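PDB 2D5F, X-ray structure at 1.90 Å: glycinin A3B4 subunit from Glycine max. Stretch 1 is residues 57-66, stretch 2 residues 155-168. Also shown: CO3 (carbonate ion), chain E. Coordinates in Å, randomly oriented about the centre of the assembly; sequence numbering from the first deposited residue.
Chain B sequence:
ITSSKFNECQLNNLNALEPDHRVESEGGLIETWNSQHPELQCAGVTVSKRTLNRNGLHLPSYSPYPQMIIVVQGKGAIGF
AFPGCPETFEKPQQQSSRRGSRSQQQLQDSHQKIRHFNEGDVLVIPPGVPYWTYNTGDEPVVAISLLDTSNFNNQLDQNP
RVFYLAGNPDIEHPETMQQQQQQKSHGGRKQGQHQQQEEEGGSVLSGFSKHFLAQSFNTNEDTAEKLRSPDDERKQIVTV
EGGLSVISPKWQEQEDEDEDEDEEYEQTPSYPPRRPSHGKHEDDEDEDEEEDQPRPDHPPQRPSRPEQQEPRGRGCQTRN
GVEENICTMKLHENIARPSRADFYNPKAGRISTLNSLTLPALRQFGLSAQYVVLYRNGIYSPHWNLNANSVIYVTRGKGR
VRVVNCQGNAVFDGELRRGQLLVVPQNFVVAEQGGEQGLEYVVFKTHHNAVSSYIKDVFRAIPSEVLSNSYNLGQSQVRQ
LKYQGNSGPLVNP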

# COMPACT_ATOMS: atom_id res chain seq x y z
N LEU B 57 -3.51 40.45 -6.26
CA LEU B 57 -4.18 39.34 -5.60
C LEU B 57 -5.00 38.52 -6.60
O LEU B 57 -5.93 39.03 -7.23
N HIS B 58 -4.63 37.26 -6.75
CA HIS B 58 -5.34 36.37 -7.65
C HIS B 58 -6.52 35.81 -6.84
O HIS B 58 -6.32 35.05 -5.90
N LEU B 59 -7.73 36.21 -7.22
CA LEU B 59 -8.93 35.79 -6.52
C LEU B 59 -9.08 34.27 -6.42
O LEU B 59 -8.73 33.53 -7.35
N PRO B 60 -9.60 33.78 -5.29
CA PRO B 60 -9.78 32.34 -5.06
C PRO B 60 -10.52 31.57 -6.15
O PRO B 60 -11.58 31.99 -6.63
N SER B 61 -9.94 30.44 -6.54
CA SER B 61 -10.53 29.59 -7.57
C SER B 61 -10.04 28.15 -7.41
O SER B 61 -9.11 27.88 -6.65
N TYR B 62 -10.68 27.23 -8.13
CA TYR B 62 -10.29 25.83 -8.11
C TYR B 62 -10.57 25.20 -9.48
O TYR B 62 -11.41 25.69 -10.24
N SER B 63 -9.85 24.13 -9.80
CA SER B 63 -10.01 23.41 -11.06
C SER B 63 -10.05 21.91 -10.75
O SER B 63 -9.49 21.46 -9.76
N PRO B 64 -10.73 21.13 -11.61
CA PRO B 64 -10.87 19.68 -11.44
C PRO B 64 -9.68 18.80 -11.83
O PRO B 64 -9.86 17.66 -12.25
N TYR B 65 -8.47 19.33 -11.71
CA TYR B 65 -7.26 18.57 -12.02
C TYR B 65 -6.12 19.25 -11.28
O TYR B 65 -6.24 20.39 -10.86
N PRO B 66 -5.01 18.54 -11.09
CA PRO B 66 -3.94 19.24 -10.37
C PRO B 66 -3.17 20.20 -11.27
O PRO B 66 -3.22 20.10 -12.50
N GLN B 155 -12.69 13.92 -13.91
CA GLN B 155 -13.77 13.09 -14.44
C GLN B 155 -14.71 13.83 -15.37
O GLN B 155 -15.75 13.29 -15.75
N LEU B 156 -14.35 15.05 -15.76
CA LEU B 156 -15.19 15.83 -16.67
C LEU B 156 -14.79 15.53 -18.11
O LEU B 156 -15.24 14.53 -18.69
N ASP B 157 -13.97 16.38 -18.71
CA ASP B 157 -13.47 16.13 -20.06
C ASP B 157 -12.13 16.84 -20.18
O ASP B 157 -11.69 17.48 -19.22
N GLN B 158 -11.50 16.75 -21.34
CA GLN B 158 -10.17 17.33 -21.54
C GLN B 158 -10.05 18.85 -21.45
O GLN B 158 -8.94 19.37 -21.36
N ASN B 159 -11.16 19.56 -21.46
CA ASN B 159 -11.10 21.02 -21.40
C ASN B 159 -10.61 21.58 -20.07
O ASN B 159 -10.94 21.06 -19.00
N PRO B 160 -9.80 22.64 -20.12
CA PRO B 160 -9.32 23.26 -18.89
C PRO B 160 -10.52 24.02 -18.34
O PRO B 160 -11.36 24.51 -19.11
N ARG B 161 -10.64 24.10 -17.02
CA ARG B 161 -11.76 24.80 -16.40
C ARG B 161 -11.30 25.49 -15.13
O ARG B 161 -10.53 24.91 -14.37
N VAL B 162 -11.80 26.70 -14.90
CA VAL B 162 -11.46 27.44 -13.69
C VAL B 162 -12.75 27.91 -13.02
O VAL B 162 -13.51 28.69 -13.59
N PHE B 163 -13.00 27.42 -11.81
CA PHE B 163 -14.19 27.80 -11.06
C PHE B 163 -13.82 28.91 -10.09
O PHE B 163 -13.14 28.66 -9.09
N TYR B 164 -14.24 30.15 -10.37
CA TYR B 164 -13.92 31.24 -9.46
C TYR B 164 -14.96 31.37 -8.36
O TYR B 164 -16.16 31.27 -8.61
N LEU B 165 -14.48 31.55 -7.14
CA LEU B 165 -15.36 31.71 -5.99
C LEU B 165 -15.71 33.19 -5.80
O LEU B 165 -16.65 33.52 -5.09
N ALA B 166 -14.95 34.06 -6.45
CA ALA B 166 -15.18 35.50 -6.34
C ALA B 166 -14.81 36.25 -7.60
O ALA B 166 -14.13 35.73 -8.48
N GLY B 167 -15.27 37.50 -7.68
CA GLY B 167 -14.98 38.34 -8.82
C GLY B 167 -15.82 38.08 -10.06
O GLY B 167 -16.74 37.25 -10.05
N ASN B 168 -15.51 38.81 -11.11
CA ASN B 168 -16.17 38.68 -12.40
C ASN B 168 -15.04 38.48 -13.40
O ASN B 168 -14.56 39.44 -14.01

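What does the loop at the start of stretch 2 offer to stretch 1? L156, in an m, t rotamer, points toward it and sets its CD1 3.8 Å from CG of P64. D157 lies out of reach but steadies the loop: its OD2 takes a 2.7 Å salt bridge from NH2 of R161, while its OD1 accepts a hydrogen bond from NH1 of R161 at 3.0 Å. R161 sets off sideways (chi1 m), and its guanidinium meets D157.

How is the R161 backbone held? Y65, with chi1 p, points toward stretch 2, and its OH accepts a 2.9 Å hydrogen bond from N of R161. S63, with chi1 m, gives its OG proton to O of R161 at 2.6 Å. V162, with chi1 t, sits beside these polar contacts, its CG1 3.8 Å from OG of S61.

Where do the two aromatic residues of the strand go? They take opposite faces of the antiparallel sheet. F163 (chi1 m) shares one with Y62 (chi1 p): CB of F163 lies over the Y62 ring, 3.4 Å from CZ of Y62, and the rings are nearly parallel but slid apart. Y164 (chi1 m) shares the other with S61 (chi1 p), whose CB covers the tyrosine ring, 3.6 Å from CD2 of Y164. At the ring's edge, NE2 of H58 donates to OH of Y164 at 2.9 Å; ND1 of H58 (chi1 t) donates to O1 of the carbonate at 2.7 Å.

What closes the far end? L165 (m, t) points inward, its CD1 4.3 Å from CB of P60 and its CG 4.2 Å from CE1 of Y62. CB of A166 meets CG of P60 at 4.3 Å. G167 brings its CA within 3.6 Å of CD1 of L59 (m, t); a CB there would clash with that methyl.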

# COMPACT_ATOMS: atom_id res chain seq x y z
CB LEU B 57 -5.11 39.86 -4.50
CG LEU B 57 -6.09 38.87 -3.86
CD1 LEU B 57 -5.34 37.83 -3.03
CD2 LEU B 57 -7.06 39.63 -2.97
CB HIS B 58 -4.42 35.24 -8.11
CG HIS B 58 -5.02 34.34 -9.14
ND1 HIS B 58 -4.39 33.20 -9.59
CD2 HIS B 58 -6.19 34.42 -9.82
CE1 HIS B 58 -5.14 32.62 -10.51
NE2 HIS B 58 -6.24 33.35 -10.67
CB LEU B 59 -10.17 36.39 -7.18
CG LEU B 59 -10.15 37.93 -7.28
CD1 LEU B 59 -11.47 38.43 -7.85
CD2 LEU B 59 -9.90 38.54 -5.91
CB PRO B 60 -10.50 32.29 -3.71
CG PRO B 60 -11.23 33.60 -3.65
CD PRO B 60 -10.22 34.57 -4.21
CB SER B 61 -10.14 30.08 -8.96
OG SER B 61 -8.77 29.84 -9.21
CB TYR B 62 -11.03 25.05 -7.02
CG TYR B 62 -12.54 25.02 -7.16
CD1 TYR B 62 -13.32 26.06 -6.66
CD2 TYR B 62 -13.18 23.96 -7.79
CE1 TYR B 62 -14.72 26.03 -6.77
CE2 TYR B 62 -14.57 23.92 -7.92
CZ TYR B 62 -15.33 24.96 -7.41
OH TYR B 62 -16.70 24.94 -7.53
CB SER B 63 -8.84 23.73 -12.00
OG SER B 63 -8.85 25.09 -12.38
CB PRO B 64 -12.11 19.37 -12.27
CG PRO B 64 -11.95 20.30 -13.43
CD PRO B 64 -11.50 21.60 -12.78
CB TYR B 65 -6.98 18.56 -13.53
CG TYR B 65 -7.24 19.88 -14.22
CD1 TYR B 65 -8.45 20.13 -14.87
CD2 TYR B 65 -6.30 20.91 -14.17
CE1 TYR B 65 -8.72 21.36 -15.46
CE2 TYR B 65 -6.56 22.15 -14.76
CZ TYR B 65 -7.77 22.37 -15.40
OH TYR B 65 -8.04 23.60 -15.96
CB PRO B 66 -3.08 18.11 -9.82
CG PRO B 66 -3.28 17.01 -10.78
CD PRO B 66 -4.74 17.09 -11.16
CB GLN B 155 -14.54 12.47 -13.27
CG GLN B 155 -13.63 11.71 -12.31
CD GLN B 155 -14.38 10.87 -11.28
OE1 GLN B 155 -13.77 10.05 -10.60
NE2 GLN B 155 -15.68 11.07 -11.16
CB LEU B 156 -15.04 17.32 -16.33
CG LEU B 156 -15.54 17.64 -14.91
CD1 LEU B 156 -15.32 19.10 -14.57
CD2 LEU B 156 -17.04 17.30 -14.82
CB ASP B 157 -14.45 16.57 -21.15
CG ASP B 157 -14.94 17.99 -20.97
OD1 ASP B 157 -16.16 18.19 -21.06
OD2 ASP B 157 -14.10 18.89 -20.75
CB GLN B 158 -9.62 16.88 -22.90
CG GLN B 158 -10.14 17.67 -24.08
CD GLN B 158 -9.05 18.51 -24.71
OE1 GLN B 158 -8.09 17.98 -25.27
NE2 GLN B 158 -9.18 19.83 -24.61
CB ASN B 159 -12.46 21.65 -21.69
CG ASN B 159 -12.96 21.37 -23.09
OD1 ASN B 159 -13.40 20.26 -23.40
ND2 ASN B 159 -12.88 22.37 -23.95
CB PRO B 160 -8.19 24.17 -19.37
CG PRO B 160 -8.59 24.51 -20.78
CD PRO B 160 -9.10 23.19 -21.30
CB ARG B 161 -12.88 23.82 -16.01
CG ARG B 161 -13.64 23.13 -17.12
CD ARG B 161 -14.73 22.27 -16.50
NE ARG B 161 -15.72 21.79 -17.46
CZ ARG B 161 -15.48 20.85 -18.37
NH1 ARG B 161 -16.45 20.48 -19.20
NH2 ARG B 161 -14.28 20.28 -18.45
CB VAL B 162 -10.58 28.68 -13.99
CG1 VAL B 162 -10.14 29.33 -12.67
CG2 VAL B 162 -9.36 28.26 -14.80
CB PHE B 163 -14.76 26.60 -10.29
CG PHE B 163 -15.30 25.50 -11.16
CD1 PHE B 163 -14.44 24.68 -11.90
CD2 PHE B 163 -16.67 25.29 -11.26
CE1 PHE B 163 -14.94 23.67 -12.72
CE2 PHE B 163 -17.18 24.28 -12.08
CZ PHE B 163 -16.32 23.47 -12.81
CB TYR B 164 -13.80 32.58 -10.21
CG TYR B 164 -12.43 32.80 -10.81
CD1 TYR B 164 -12.16 32.49 -12.15
CD2 TYR B 164 -11.37 33.27 -10.02
CE1 TYR B 164 -10.88 32.63 -12.68
CE2 TYR B 164 -10.09 33.41 -10.54
CZ TYR B 164 -9.85 33.09 -11.86
OH TYR B 164 -8.57 33.20 -12.36
CB LEU B 165 -14.68 31.17 -4.73
CG LEU B 165 -14.64 29.65 -4.60
CD1 LEU B 165 -13.58 29.24 -3.61
CD2 LEU B 165 -16.00 29.15 -4.17
CB ALA B 166 -14.39 36.07 -5.15
CB ASN B 168 -16.96 39.94 -12.73
CG ASN B 168 -17.52 39.90 -14.13
OD1 ASN B 168 -18.03 38.88 -14.57
ND2 ASN B 168 -17.42 41.02 -14.84
C CO3 E . -1.23 31.89 -9.48
O1 CO3 E . -1.87 32.77 -8.82
O2 CO3 E . -1.87 30.91 -9.98
O3 CO3 E . 0.04 32.01 -9.63